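Local structure of O-methyltransferase, putative (Bacillus cereus, 3DUW) at residues A[27-38]-A[94-105]; A[160-171]-A[211-221]. The protein probably transfers methyl groups from S-adenosyl-L-methionine to hydroxyl groups of its substrates, and binds the by-product S-adenosyl-L-homocysteine. All coordinates share one frame; numbering follows the deposited sequence.

Contact 1. Residues A[27-38]-A[94-105]. With SAH (S-adenosyl-L-homocysteine), chain C.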
loop_
_atom_site.group_PDB
_atom_site.type_symbol
_atom_site.label_atom_id
_atom_site.label_comp_id
_atom_site.label_asym_id
_atom_site.label_seq_id
_atom_site.Cartn_x
_atom_site.Cartn_y
_atom_site.Cartn_z
ATOM N N GLU A 27 -14.889 -16.963 12.201
ATOM C CA GLU A 27 -16.241 -16.911 12.751
ATOM C C GLU A 27 -16.964 -15.683 12.222
ATOM O O GLU A 27 -18.135 -15.751 11.855
ATOM C CB GLU A 27 -16.216 -16.825 14.276
ATOM C CG GLU A 27 -15.800 -18.078 15.004
ATOM C CD GLU A 27 -15.874 -17.897 16.507
ATOM O OE1 GLU A 27 -15.248 -16.944 17.024
ATOM O OE2 GLU A 27 -16.558 -18.700 17.170
ATOM N N VAL A 28 -16.260 -14.553 12.202
ATOM C CA VAL A 28 -16.843 -13.306 11.723
ATOM C C VAL A 28 -17.420 -13.475 10.319
ATOM O O VAL A 28 -18.569 -13.117 10.065
ATOM C CB VAL A 28 -15.792 -12.165 11.715
ATOM C CG1 VAL A 28 -16.347 -10.934 11.014
ATOM C CG2 VAL A 28 -15.399 -11.817 13.144
ATOM N N LEU A 29 -16.627 -14.029 9.407
ATOM C CA LEU A 29 -17.091 -14.222 8.040
ATOM C C LEU A 29 -18.232 -15.244 7.958
ATOM O O LEU A 29 -19.143 -15.099 7.144
ATOM C CB LEU A 29 -15.920 -14.639 7.141
ATOM C CG LEU A 29 -14.838 -13.564 6.961
ATOM C CD1 LEU A 29 -13.646 -14.154 6.215
ATOM C CD2 LEU A 29 -15.415 -12.367 6.214
ATOM N N GLN A 30 -18.184 -16.272 8.802
ATOM C CA GLN A 30 -19.237 -17.285 8.819
ATOM C C GLN A 30 -20.555 -16.673 9.288
ATOM O O GLN A 30 -21.615 -16.967 8.736
ATOM C CB GLN A 30 -18.861 -18.442 9.742
ATOM C CG GLN A 30 -17.756 -19.335 9.205
ATOM C CD GLN A 30 -17.250 -20.318 10.243
ATOM O OE1 GLN A 30 -16.396 -21.160 9.956
ATOM N NE2 GLN A 30 -17.770 -20.214 11.458
ATOM N N VAL A 31 -20.488 -15.829 10.314
ATOM C CA VAL A 31 -21.687 -15.177 10.825
ATOM C C VAL A 31 -22.236 -14.212 9.774
ATOM O O VAL A 31 -23.440 -14.162 9.541
ATOM C CB VAL A 31 -21.393 -14.425 12.144
ATOM C CG1 VAL A 31 -22.594 -13.583 12.555
ATOM C CG2 VAL A 31 -21.051 -15.429 13.240
ATOM N N ASN A 32 -21.352 -13.453 9.127
ATOM C CA ASN A 32 -21.798 -12.521 8.094
ATOM C C ASN A 32 -22.574 -13.278 7.010
ATOM O O ASN A 32 -23.649 -12.853 6.586
ATOM C CB ASN A 32 -20.602 -11.797 7.456
ATOM C CG ASN A 32 -19.986 -10.749 8.371
ATOM O OD1 ASN A 32 -20.469 -10.506 9.477
ATOM N ND2 ASN A 32 -18.911 -10.112 7.902
ATOM N N ALA A 33 -22.021 -14.406 6.571
ATOM C CA ALA A 33 -22.653 -15.216 5.535
ATOM C C ALA A 33 -23.972 -15.823 6.001
ATOM O O ALA A 33 -24.950 -15.833 5.257
ATOM C CB ALA A 33 -21.701 -16.319 5.082
ATOM N N ALA A 34 -24.000 -16.331 7.227
ATOM C CA ALA A 34 -25.219 -16.927 7.759
ATOM C C ALA A 34 -26.325 -15.881 7.801
ATOM O O ALA A 34 -27.499 -16.203 7.621
ATOM C CB ALA A 34 -24.967 -17.482 9.153
ATOM N N ALA A 35 -25.936 -14.629 8.030
ATOM C CA ALA A 35 -26.878 -13.515 8.099
ATOM C C ALA A 35 -27.195 -12.974 6.710
ATOM O O ALA A 35 -27.897 -11.970 6.565
ATOM C CB ALA A 35 -26.307 -12.407 8.970
ATOM N N ASN A 36 -26.662 -13.650 5.698
ATOM C CA ASN A 36 -26.863 -13.280 4.305
ATOM C C ASN A 36 -26.309 -11.916 3.910
ATOM O O ASN A 36 -26.794 -11.299 2.964
ATOM C CB ASN A 36 -28.348 -13.365 3.949
ATOM C CG ASN A 36 -28.870 -14.784 3.999
ATOM O OD1 ASN A 36 -28.304 -15.686 3.380
ATOM N ND2 ASN A 36 -29.955 -14.992 4.735
ATOM N N LEU A 37 -25.301 -11.439 4.631
ATOM C CA LEU A 37 -24.695 -10.161 4.284
ATOM C C LEU A 37 -23.930 -10.397 2.985
ATOM O O LEU A 37 -23.440 -11.498 2.740
ATOM C CB LEU A 37 -23.707 -9.698 5.362
ATOM C CG LEU A 37 -24.158 -9.594 6.822
ATOM C CD1 LEU A 37 -23.129 -8.772 7.600
ATOM C CD2 LEU A 37 -25.525 -8.941 6.911
ATOM N N PRO A 38 -23.827 -9.371 2.127
ATOM C CA PRO A 38 -23.097 -9.548 0.868
ATOM C C PRO A 38 -21.621 -9.801 1.176
ATOM O O PRO A 38 -21.110 -9.322 2.188
ATOM C CB PRO A 38 -23.306 -8.213 0.157
ATOM C CG PRO A 38 -24.607 -7.711 0.717
ATOM C CD PRO A 38 -24.478 -8.053 2.182
ATOM N N LYS A 94 -29.301 -3.770 10.770
ATOM C CA LYS A 94 -28.922 -5.176 10.845
ATOM C C LYS A 94 -27.410 -5.325 10.719
ATOM O O LYS A 94 -26.777 -5.987 11.534
ATOM C CB LYS A 94 -29.611 -5.984 9.741
ATOM C CG LYS A 94 -29.151 -7.431 9.669
ATOM C CD LYS A 94 -29.910 -8.214 8.613
ATOM C CE LYS A 94 -29.323 -9.604 8.447
ATOM N NZ LYS A 94 -30.038 -10.389 7.404
ATOM N N HIS A 95 -26.820 -4.707 9.698
ATOM C CA HIS A 95 -25.370 -4.802 9.536
ATOM C C HIS A 95 -24.660 -4.294 10.784
ATOM O O HIS A 95 -23.745 -4.939 11.296
ATOM C CB HIS A 95 -24.880 -3.971 8.345
ATOM C CG HIS A 95 -25.299 -4.502 7.013
ATOM N ND1 HIS A 95 -24.798 -4.005 5.829
ATOM C CD2 HIS A 95 -26.187 -5.465 6.669
ATOM C CE1 HIS A 95 -25.359 -4.638 4.814
ATOM N NE2 HIS A 95 -26.206 -5.529 5.297
ATOM N N ALA A 96 -25.086 -3.131 11.266
ATOM C CA ALA A 96 -24.463 -2.521 12.432
ATOM C C ALA A 96 -24.478 -3.423 13.656
ATOM O O ALA A 96 -23.471 -3.541 14.351
ATOM C CB ALA A 96 -25.135 -1.191 12.750
ATOM N N ASP A 97 -25.612 -4.062 13.929
ATOM C CA ASP A 97 -25.677 -4.938 15.091
ATOM C C ASP A 97 -24.839 -6.191 14.926
ATOM O O ASP A 97 -24.272 -6.691 15.897
ATOM C CB ASP A 97 -27.120 -5.306 15.422
ATOM C CG ASP A 97 -27.797 -4.247 16.256
ATOM O OD1 ASP A 97 -27.085 -3.571 17.036
ATOM O OD2 ASP A 97 -29.031 -4.095 16.148
ATOM N N ILE A 98 -24.762 -6.701 13.702
ATOM C CA ILE A 98 -23.944 -7.877 13.444
ATOM C C ILE A 98 -22.487 -7.462 13.632
ATOM O O ILE A 98 -21.704 -8.194 14.229
ATOM C CB ILE A 98 -24.184 -8.431 12.016
ATOM C CG1 ILE A 98 -25.586 -9.046 11.947
ATOM C CG2 ILE A 98 -23.118 -9.467 11.654
ATOM C CD1 ILE A 98 -25.990 -9.521 10.577
ATOM N N ALA A 99 -22.134 -6.274 13.145
ATOM C CA ALA A 99 -20.771 -5.766 13.289
ATOM C C ALA A 99 -20.410 -5.620 14.770
ATOM O O ALA A 99 -19.344 -6.054 15.196
ATOM C CB ALA A 99 -20.625 -4.420 12.572
ATOM N N ARG A 100 -21.298 -5.009 15.553
ATOM C CA ARG A 100 -21.046 -4.843 16.982
ATOM C C ARG A 100 -20.814 -6.199 17.632
ATOM O O ARG A 100 -19.953 -6.340 18.495
ATOM C CB ARG A 100 -22.228 -4.153 17.672
ATOM C CG ARG A 100 -22.427 -2.716 17.250
ATOM C CD ARG A 100 -23.460 -1.999 18.117
ATOM N NE ARG A 100 -23.695 -0.646 17.620
ATOM C CZ ARG A 100 -24.650 -0.312 16.759
ATOM N NH1 ARG A 100 -25.496 -1.226 16.297
ATOM N NH2 ARG A 100 -24.725 0.938 16.314
ATOM N N SER A 101 -21.582 -7.195 17.202
ATOM C CA SER A 101 -21.471 -8.541 17.748
ATOM C C SER A 101 -20.131 -9.167 17.384
ATOM O O SER A 101 -19.482 -9.790 18.223
ATOM C CB SER A 101 -22.626 -9.404 17.235
ATOM O OG SER A 101 -23.874 -8.811 17.568
ATOM N N ASN A 102 -19.710 -8.995 16.134
ATOM C CA ASN A 102 -18.434 -9.544 15.692
ATOM C C ASN A 102 -17.285 -8.833 16.383
ATOM O O ASN A 102 -16.311 -9.463 16.792
ATOM C CB ASN A 102 -18.285 -9.416 14.175
ATOM C CG ASN A 102 -19.155 -10.404 13.425
ATOM O OD1 ASN A 102 -19.403 -11.509 13.905
ATOM N ND2 ASN A 102 -19.609 -10.020 12.238
ATOM N N ILE A 103 -17.402 -7.517 16.509
ATOM C CA ILE A 103 -16.372 -6.724 17.161
ATOM C C ILE A 103 -16.254 -7.134 18.629
ATOM O O ILE A 103 -15.155 -7.198 19.182
ATOM C CB ILE A 103 -16.693 -5.219 17.036
ATOM C CG1 ILE A 103 -16.532 -4.794 15.572
ATOM C CG2 ILE A 103 -15.778 -4.401 17.936
ATOM C CD1 ILE A 103 -17.004 -3.390 15.275
ATOM N N GLU A 104 -17.391 -7.432 19.251
ATOM C CA GLU A 104 -17.404 -7.853 20.648
ATOM C C GLU A 104 -16.756 -9.225 20.798
ATOM O O GLU A 104 -15.991 -9.460 21.737
ATOM C CB GLU A 104 -18.842 -7.902 21.173
ATOM C CG GLU A 104 -18.972 -8.445 22.591
ATOM C CD GLU A 104 -18.219 -7.612 23.606
ATOM O OE1 GLU A 104 -18.542 -6.413 23.748
ATOM O OE2 GLU A 104 -17.307 -8.155 24.265
ATOM N N ARG A 105 -17.053 -10.131 19.869
ATOM C CA ARG A 105 -16.487 -11.472 19.924
ATOM C C ARG A 105 -14.973 -11.409 19.743
ATOM O O ARG A 105 -14.246 -12.289 20.206
ATOM C CB ARG A 105 -17.115 -12.370 18.850
ATOM C CG ARG A 105 -17.191 -13.844 19.261
ATOM C CD ARG A 105 -17.917 -14.718 18.240
ATOM N NE ARG A 105 -19.184 -14.141 17.803
ATOM C CZ ARG A 105 -19.330 -13.446 16.678
ATOM N NH1 ARG A 105 -18.290 -13.254 15.878
ATOM N NH2 ARG A 105 -20.503 -12.927 16.361
HETATM N N SAH C . -15.409 -2.170 4.742
HETATM C CA SAH C . -16.245 -3.340 5.201
HETATM C CB SAH C . -17.359 -3.598 4.242
HETATM C CG SAH C . -18.368 -2.497 4.018
HETATM S SD SAH C . -19.435 -2.949 2.583
HETATM C C SAH C . -15.323 -4.604 5.227
HETATM O O SAH C . -14.160 -4.496 4.827
HETATM O OXT SAH C . -15.843 -5.687 5.676
HETATM C "C5'" SAH C . -20.235 -1.416 2.329
HETATM C "C4'" SAH C . -21.173 -1.027 3.571
HETATM O "O4'" SAH C . -21.685 0.235 3.149
HETATM C "C3'" SAH C . -22.420 -1.876 3.776
HETATM O "O3'" SAH C . -22.457 -2.470 5.076
HETATM C "C2'" SAH C . -23.588 -0.846 3.502
HETATM O "O2'" SAH C . -24.769 -1.138 4.234
HETATM C "C1'" SAH C . -22.933 0.471 3.868
HETATM N N9 SAH C . -23.505 1.591 3.400
HETATM C C8 SAH C . -24.122 1.904 2.201
HETATM N N7 SAH C . -24.563 3.118 2.107
HETATM C C5 SAH C . -24.222 3.710 3.349
HETATM C C6 SAH C . -24.440 5.043 3.855
HETATM N N6 SAH C . -25.055 6.013 3.165
HETATM N N1 SAH C . -23.966 5.267 5.123
HETATM C C2 SAH C . -23.333 4.310 5.864
HETATM N N3 SAH C . -23.108 3.025 5.416
HETATM C C4 SAH C . -23.577 2.797 4.154
HETATM O O HOH W 1 -15.601 -14.233 16.144
#
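Asn102 OD1, lying 3.9 Å from Val31 CB, is gripped by two nitrogens of Arg105, NH1 and NH2, end-on. NH1, at 2.9 Å from OD1, lies in the carbonyl plane on a lone pair, whereas NH2 is tilted from that plane; OD1 itself stays in the guanidinium plane. Val31 CG2 rests over one face of the guanidinium, whose rotation the two bonds fix, and a water joins Arg105 NH1 to Glu27 OE1. With OD1 engaged, Asn102 ND2 is turned to Asn32 OD1, a weak bond bent to 125° at the hydrogen, and it also donates to Gly69 O. Val28 CG1 packs on this amide.

The helices run nearly antiparallel (159°), and toward the far end apolar contacts take over. Ile98 CD1 presses on Ala35 CB at a tight 3.3 Å and meets Leu37 CD2 tip to tip. The fully extended chain of Lys94 carries NZ to Ala35 O (2.8 Å) within the Schellman turn that ends helix 23-34, where Asn36 takes positive phi. His95 meets Leu37 CD2 at its CD2 (3.5 Å) and donates from ND1 to the ribose O3' of S-adenosyl-L-homocysteine, an arrangement consistent with the packing steadying the ligand-binding ring.

Contact 2. Residues A[160-171]-A[211-221]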
loop_
_atom_site.group_PDB
_atom_site.type_symbol
_atom_site.label_atom_id
_atom_site.label_comp_id
_atom_site.label_asym_id
_atom_site.label_seq_id
_atom_site.Cartn_x
_atom_site.Cartn_y
_atom_site.Cartn_z
ATOM N N GLY A 160 -1.222 15.192 7.746
ATOM C CA GLY A 160 -0.629 13.880 7.920
ATOM C C GLY A 160 -1.649 12.756 7.887
ATOM O O GLY A 160 -1.279 11.589 7.835
ATOM N N THR A 161 -2.932 13.100 7.920
ATOM C CA THR A 161 -3.986 12.089 7.879
ATOM C C THR A 161 -3.890 11.245 6.614
ATOM O O THR A 161 -3.641 11.761 5.524
ATOM C CB THR A 161 -5.390 12.735 7.930
ATOM O OG1 THR A 161 -5.630 13.245 9.247
ATOM C CG2 THR A 161 -6.473 11.721 7.581
ATOM N N VAL A 162 -4.078 9.940 6.777
ATOM C CA VAL A 162 -4.052 9.012 5.656
ATOM C C VAL A 162 -5.493 8.667 5.294
ATOM O O VAL A 162 -6.313 8.407 6.176
ATOM C CB VAL A 162 -3.313 7.707 6.023
ATOM C CG1 VAL A 162 -3.463 6.681 4.899
ATOM C CG2 VAL A 162 -1.845 7.998 6.280
ATOM N N ILE A 163 -5.800 8.690 4.003
ATOM C CA ILE A 163 -7.134 8.350 3.526
ATOM C C ILE A 163 -7.012 7.209 2.526
ATOM O O ILE A 163 -6.245 7.298 1.564
ATOM C CB ILE A 163 -7.814 9.543 2.811
ATOM C CG1 ILE A 163 -7.971 10.719 3.779
ATOM C CG2 ILE A 163 -9.175 9.117 2.265
ATOM C CD1 ILE A 163 -8.439 12.007 3.118
ATOM N N ILE A 164 -7.741 6.126 2.769
ATOM C CA ILE A 164 -7.742 4.991 1.858
ATOM C C ILE A 164 -9.150 4.876 1.302
ATOM O O ILE A 164 -10.118 4.845 2.067
ATOM C CB ILE A 164 -7.421 3.661 2.573
ATOM C CG1 ILE A 164 -5.977 3.663 3.080
ATOM C CG2 ILE A 164 -7.655 2.492 1.615
ATOM C CD1 ILE A 164 -4.934 3.666 1.978
ATOM N N GLY A 165 -9.261 4.847 -0.024
ATOM C CA GLY A 165 -10.554 4.693 -0.669
ATOM C C GLY A 165 -10.530 3.359 -1.390
ATOM O O GLY A 165 -9.738 3.169 -2.310
ATOM N N ASP A 166 -11.383 2.430 -0.977
ATOM C CA ASP A 166 -11.428 1.105 -1.584
ATOM C C ASP A 166 -12.358 1.050 -2.792
ATOM O O ASP A 166 -13.232 1.910 -2.965
ATOM C CB ASP A 166 -11.897 0.090 -0.531
ATOM C CG ASP A 166 -11.648 -1.359 -0.936
ATOM O OD1 ASP A 166 -10.695 -1.618 -1.703
ATOM O OD2 ASP A 166 -12.392 -2.246 -0.453
ATOM N N ASN A 167 -12.142 0.037 -3.630
ATOM C CA ASN A 167 -12.976 -0.223 -4.796
ATOM C C ASN A 167 -13.082 0.948 -5.765
ATOM O O ASN A 167 -14.182 1.340 -6.167
ATOM C CB ASN A 167 -14.371 -0.642 -4.318
ATOM C CG ASN A 167 -14.311 -1.687 -3.216
ATOM O OD1 ASN A 167 -14.750 -1.445 -2.089
ATOM N ND2 ASN A 167 -13.755 -2.851 -3.533
ATOM N N VAL A 168 -11.934 1.487 -6.164
ATOM C CA VAL A 168 -11.927 2.624 -7.067
ATOM C C VAL A 168 -11.433 2.335 -8.485
ATOM O O VAL A 168 -11.047 3.252 -9.206
ATOM C CB VAL A 168 -11.122 3.794 -6.458
ATOM C CG1 VAL A 168 -11.794 4.258 -5.168
ATOM C CG2 VAL A 168 -9.691 3.362 -6.187
ATOM N N VAL A 169 -11.447 1.063 -8.880
ATOM C CA VAL A 169 -11.043 0.664 -10.234
ATOM C C VAL A 169 -12.210 -0.090 -10.869
ATOM O O VAL A 169 -12.512 0.089 -12.052
ATOM C CB VAL A 169 -9.761 -0.198 -10.207
ATOM C CG1 VAL A 169 -9.525 -0.854 -11.560
ATOM C CG2 VAL A 169 -8.574 0.690 -9.850
ATOM N N ARG A 170 -12.857 -0.929 -10.065
ATOM C CA ARG A 170 -14.048 -1.670 -10.464
ATOM C C ARG A 170 -13.992 -2.345 -11.835
ATOM O O ARG A 170 -14.724 -1.982 -12.763
ATOM C CB ARG A 170 -15.248 -0.720 -10.375
ATOM C CG ARG A 170 -15.178 0.201 -9.152
ATOM C CD ARG A 170 -16.445 1.026 -8.969
ATOM N NE ARG A 170 -17.581 0.205 -8.565
ATOM C CZ ARG A 170 -17.833 -0.186 -7.317
ATOM N NH1 ARG A 170 -17.036 0.169 -6.314
ATOM N NH2 ARG A 170 -18.885 -0.948 -7.069
ATOM N N GLU A 171 -13.116 -3.339 -11.938
ATOM C CA GLU A 171 -12.923 -4.119 -13.155
ATOM C C GLU A 171 -12.529 -3.274 -14.364
ATOM O O GLU A 171 -12.751 -3.665 -15.513
ATOM C CB GLU A 171 -14.181 -4.946 -13.449
ATOM C CG GLU A 171 -14.571 -5.846 -12.284
ATOM C CD GLU A 171 -15.624 -6.871 -12.649
ATOM O OE1 GLU A 171 -16.650 -6.488 -13.249
ATOM O OE2 GLU A 171 -15.427 -8.061 -12.322
ATOM N N LYS A 211 -11.132 -11.189 -4.791
ATOM C CA LYS A 211 -12.314 -10.368 -5.050
ATOM C C LYS A 211 -12.396 -9.905 -6.498
ATOM O O LYS A 211 -13.355 -9.240 -6.892
ATOM C CB LYS A 211 -12.338 -9.150 -4.117
ATOM C CG LYS A 211 -12.493 -9.511 -2.651
ATOM C CD LYS A 211 -12.689 -8.283 -1.767
ATOM C CE LYS A 211 -13.978 -7.540 -2.094
ATOM N NZ LYS A 211 -14.227 -6.442 -1.113
ATOM N N GLY A 212 -11.398 -10.263 -7.294
ATOM C CA GLY A 212 -11.403 -9.857 -8.682
ATOM C C GLY A 212 -10.451 -8.713 -8.962
ATOM O O GLY A 212 -9.488 -8.485 -8.227
ATOM N N TYR A 213 -10.747 -7.983 -10.027
ATOM C CA TYR A 213 -9.934 -6.862 -10.478
ATOM C C TYR A 213 -10.536 -5.552 -9.980
ATOM O O TYR A 213 -11.642 -5.179 -10.367
ATOM C CB TYR A 213 -9.860 -6.933 -12.009
ATOM C CG TYR A 213 -9.339 -5.717 -12.739
ATOM C CD1 TYR A 213 -8.301 -4.939 -12.223
ATOM C CD2 TYR A 213 -9.867 -5.371 -13.981
ATOM C CE1 TYR A 213 -7.808 -3.842 -12.931
ATOM C CE2 TYR A 213 -9.384 -4.291 -14.692
ATOM C CZ TYR A 213 -8.360 -3.529 -14.167
ATOM O OH TYR A 213 -7.915 -2.449 -14.880
ATOM N N ASP A 214 -9.807 -4.867 -9.103
ATOM C CA ASP A 214 -10.270 -3.609 -8.524
ATOM C C ASP A 214 -9.052 -2.753 -8.172
ATOM O O ASP A 214 -8.060 -2.759 -8.895
ATOM C CB ASP A 214 -11.113 -3.898 -7.272
ATOM C CG ASP A 214 -12.206 -2.866 -7.037
ATOM O OD1 ASP A 214 -12.075 -1.714 -7.513
ATOM O OD2 ASP A 214 -13.194 -3.212 -6.353
ATOM N N GLY A 215 -9.121 -2.021 -7.068
ATOM C CA GLY A 215 -7.998 -1.181 -6.698
ATOM C C GLY A 215 -8.351 -0.196 -5.603
ATOM O O GLY A 215 -9.508 -0.080 -5.205
ATOM N N PHE A 216 -7.347 0.528 -5.127
ATOM C CA PHE A 216 -7.558 1.493 -4.064
ATOM C C PHE A 216 -6.739 2.760 -4.224
ATOM O O PHE A 216 -5.697 2.779 -4.892
ATOM C CB PHE A 216 -7.225 0.875 -2.698
ATOM C CG PHE A 216 -5.756 0.598 -2.497
ATOM C CD1 PHE A 216 -5.153 -0.517 -3.077
ATOM C CD2 PHE A 216 -4.973 1.461 -1.736
ATOM C CE1 PHE A 216 -3.788 -0.768 -2.901
ATOM C CE2 PHE A 216 -3.612 1.220 -1.553
ATOM C CZ PHE A 216 -3.020 0.103 -2.137
ATOM N N ILE A 217 -7.242 3.821 -3.608
ATOM C CA ILE A 217 -6.570 5.105 -3.591
ATOM C C ILE A 217 -5.964 5.274 -2.200
ATOM O O ILE A 217 -6.565 4.888 -1.193
ATOM C CB ILE A 217 -7.566 6.267 -3.846
ATOM C CG1 ILE A 217 -7.751 6.475 -5.351
ATOM C CG2 ILE A 217 -7.078 7.547 -3.164
ATOM C CD1 ILE A 217 -8.924 7.373 -5.711
HETATM N N MSE A 218 -4.750 5.803 -2.156
HETATM C CA MSE A 218 -4.087 6.097 -0.893
HETATM C C MSE A 218 -3.700 7.559 -1.017
HETATM O O MSE A 218 -2.970 7.946 -1.933
HETATM C CB MSE A 218 -2.844 5.230 -0.666
HETATM C CG MSE A 218 -2.158 5.529 0.667
HETATM SE SE MSE A 218 -0.803 4.250 1.179
HETATM C CE MSE A 218 0.683 5.011 0.208
ATOM N N ALA A 219 -4.221 8.371 -0.105
ATOM C CA ALA A 219 -3.968 9.801 -0.108
ATOM C C ALA A 219 -3.461 10.271 1.240
ATOM O O ALA A 219 -3.752 9.670 2.275
ATOM C CB ALA A 219 -5.248 10.546 -0.462
ATOM N N VAL A 220 -2.695 11.354 1.218
ATOM C CA VAL A 220 -2.162 11.930 2.438
ATOM C C VAL A 220 -2.497 13.414 2.456
ATOM O O VAL A 220 -2.312 14.115 1.459
ATOM C CB VAL A 220 -0.631 11.752 2.534
ATOM C CG1 VAL A 220 -0.106 12.421 3.797
ATOM C CG2 VAL A 220 -0.278 10.275 2.544
ATOM N N VAL A 221 -3.005 13.878 3.591
ATOM C CA VAL A 221 -3.369 15.274 3.760
ATOM C C VAL A 221 -2.136 16.072 4.166
ATOM O O VAL A 221 -1.364 15.643 5.024
ATOM C CB VAL A 221 -4.446 15.432 4.852
ATOM C CG1 VAL A 221 -4.794 16.900 5.033
ATOM C CG2 VAL A 221 -5.689 14.635 4.473
HETATM O O HOH W 2 -12.108 -4.763 -1.320
HETATM O O HOH W 3 -10.464 -3.069 -4.029
HETATM O O HOH W 4 -12.798 -9.046 -11.714
#
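Strands 162-166 and 214-221 pair antiparallel within the seven-stranded sheet of the Rossmann-like methyltransferase fold, where the final strand runs against its neighbours. The closely packed part is the ladder: Ile163 with Ala219 and Gly165 with Ile217 are hydrogen-bonded pairs, in alternation with the non-hydrogen-bonded pairs Val162 with Val220 and Ile164 with Met218. On the face of Ile164, its CD1 reaches Met218 CG (a selenomethionine) at 3.6 Å, and both side chains also pack on Leu53 of helix 44-57. On the other face Ile163 CD1 touches Val221 CG2, and Val168 CG2 meets Ile217 CG1 at 3.8 Å beneath helix 182-196.

Past Asp166 the ladder gives way to a looser, water-bridged end. There one water links Asp166 OD2 to Lys211 NZ, whose ammonium also donates to Asp41 O, and another joins Glu171 OE2 to Tyr213 N. The Tyr213 ring leans on Val169 CG1 and meets Trp7 of the second subunit edge-to-face.

At this irregular end the opposing backbone curls round the carboxylate of Asp214. OD1 accepts from Val169 N nearly head-on and from Arg170 N (2.8 Å) above the carboxylate plane. Asn167 ND2, with chi1 at -47° placing its amide beside its own backbone N, donates to Asp214 OD2 at 2.9 Å, nearly straight (166° at the hydrogen) but from above the carboxylate plane.

The two contacts lie on opposite sides of the chain's centre, their own centres about 24 Å apart and their nearest atoms about 8 Å, without touching. Contact 2 is largely buried and belongs to the central sheet; contact 1 is only partly buried and joins two helices flanking the fold. Their chemistry follows: contact 2 depends chiefly on repeated backbone bonds between strands, whereas contact 1 relies mostly on side chains, amides and a guanidinium at one end, and aliphatic groups with a lysine-to-carbonyl bond and an imidazole at the other. Both approach the ligand pocket, contact 1 directly through His95, contact 2 less closely, with the Asp166 side chain about 6 Å from the bound S-adenosyl-L-homocysteine.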